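Local coordinates for 3-oxoacyl-[acyl-carrier-protein] synthase 2 (PDB 4JGA) that probably catalyses the condensation of malonyl-ACP with a growing acyl-ACP chain, the elongation step of type II fatty acid synthesis, at residues G43-K48 against N237-S242. Sequence-based numbering, arbitrary orientation.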
# COMPACT_ATOMS: atom_id res chain seq x y z
N GLY A 43 21.39 -6.49 -24.75
CA GLY A 43 22.04 -5.24 -24.46
C GLY A 43 21.34 -4.04 -25.07
O GLY A 43 21.96 -3.01 -25.26
N VAL A 44 20.05 -4.16 -25.33
CA VAL A 44 19.23 -3.06 -25.86
C VAL A 44 18.78 -2.16 -24.72
O VAL A 44 18.46 -2.64 -23.63
CB VAL A 44 17.99 -3.61 -26.60
CG1 VAL A 44 17.05 -2.49 -27.03
CG2 VAL A 44 18.41 -4.41 -27.84
N SER A 45 18.76 -0.86 -24.98
CA SER A 45 18.33 0.14 -24.00
C SER A 45 16.94 0.61 -24.38
O SER A 45 16.65 0.75 -25.56
CB SER A 45 19.29 1.37 -24.00
OG SER A 45 18.78 2.42 -23.19
N GLY A 46 16.09 0.86 -23.38
CA GLY A 46 14.78 1.46 -23.65
C GLY A 46 14.61 2.91 -23.22
O GLY A 46 13.49 3.37 -23.08
N ILE A 47 15.72 3.62 -23.02
CA ILE A 47 15.67 4.99 -22.55
C ILE A 47 15.63 5.89 -23.77
O ILE A 47 16.43 5.72 -24.69
CB ILE A 47 16.91 5.35 -21.70
CG1 ILE A 47 17.04 4.47 -20.44
CG2 ILE A 47 16.88 6.82 -21.33
CD1 ILE A 47 15.76 4.30 -19.68
N LYS A 48 14.69 6.84 -23.77
CA LYS A 48 14.51 7.78 -24.90
C LYS A 48 14.06 9.17 -24.45
O LYS A 48 13.83 9.42 -23.25
CB LYS A 48 13.60 7.24 -26.04
CG LYS A 48 12.46 6.35 -25.63
CD LYS A 48 11.89 5.53 -26.77
CE LYS A 48 11.07 4.38 -26.21
NZ LYS A 48 11.87 3.27 -25.59
N ASN A 237 22.21 12.14 -25.17
CA ASN A 237 22.54 10.73 -25.41
C ASN A 237 21.84 9.85 -24.39
O ASN A 237 22.49 9.29 -23.51
CB ASN A 237 24.06 10.51 -25.32
CG ASN A 237 24.84 11.25 -26.37
OD1 ASN A 237 25.32 10.65 -27.31
ND2 ASN A 237 24.98 12.56 -26.21
N PRO A 238 20.51 9.74 -24.50
CA PRO A 238 19.67 9.08 -23.49
C PRO A 238 20.13 7.67 -23.11
O PRO A 238 20.08 7.32 -21.93
CB PRO A 238 18.28 9.03 -24.14
CG PRO A 238 18.29 10.06 -25.19
CD PRO A 238 19.71 10.29 -25.61
N LYS A 239 20.57 6.89 -24.08
CA LYS A 239 20.94 5.50 -23.81
C LYS A 239 22.22 5.36 -23.02
O LYS A 239 22.55 4.27 -22.60
CB LYS A 239 21.12 4.70 -25.10
CG LYS A 239 19.89 4.53 -25.99
CD LYS A 239 20.38 3.88 -27.28
CE LYS A 239 19.32 3.69 -28.34
NZ LYS A 239 18.24 2.79 -27.89
N LYS A 240 22.93 6.46 -22.82
CA LYS A 240 24.16 6.46 -22.02
C LYS A 240 23.96 6.93 -20.57
O LYS A 240 24.89 6.88 -19.78
CB LYS A 240 25.20 7.33 -22.71
CG LYS A 240 25.70 6.72 -24.01
CD LYS A 240 26.59 7.66 -24.79
CE LYS A 240 27.94 7.91 -24.13
NZ LYS A 240 28.87 6.76 -24.30
N ALA A 241 22.77 7.40 -20.24
CA ALA A 241 22.50 8.08 -18.95
C ALA A 241 22.59 7.15 -17.76
O ALA A 241 23.18 7.51 -16.73
CB ALA A 241 21.13 8.75 -18.97
N SER A 242 21.96 5.99 -17.88
CA SER A 242 21.83 5.07 -16.75
C SER A 242 23.07 4.16 -16.74
O SER A 242 23.20 3.26 -17.57
CB SER A 242 20.54 4.28 -16.86
OG SER A 242 20.28 3.53 -15.70
O HOH W 1 20.42 2.62 -21.31
O HOH W 2 19.82 -0.08 -27.57
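K239 lies along the backbone of S45–I47, and its side chain changes character from root to tip. CB and CG, the latter anti to the carbonyl carbon (chi1 -63°), rest against S45, where CG is 3.8 Å from CB of that serine and 3.7 Å from its OG. CG also lies near the carbonyl O of I47. The chain then runs extended through CD to CE and bends at chi4 (-62°), which brings NZ 3.5 Å from the S45 carbonyl O and into a weak bond with a water that also takes the S45 N-H. A second water, 2.5 Å from S45 OG, accepts from that hydroxyl and donates to K239 O, so one water ties the serine hydroxyl to the lysine's backbone and the other ties the serine's backbone N-H to the lysine's tip, the latter weakly. The contact joins two peripheral pieces of the thiolase-fold N-terminal domain: the entry to the small antiparallel pair 47-49/62-64, and the loop between helix 218-226 and strand 257-265. An ST turn shapes the first: S45 OG, anti to its own N, accepts a nearly straight bond (168°) from I47 N. Beside it I47 CG2, anti to the backbone N, lies 3.3 Å from the carbonyl O of P238 and makes its apolar contact with P238 CB, at 3.8 Å, while I62 of the partner strand touches both side chains.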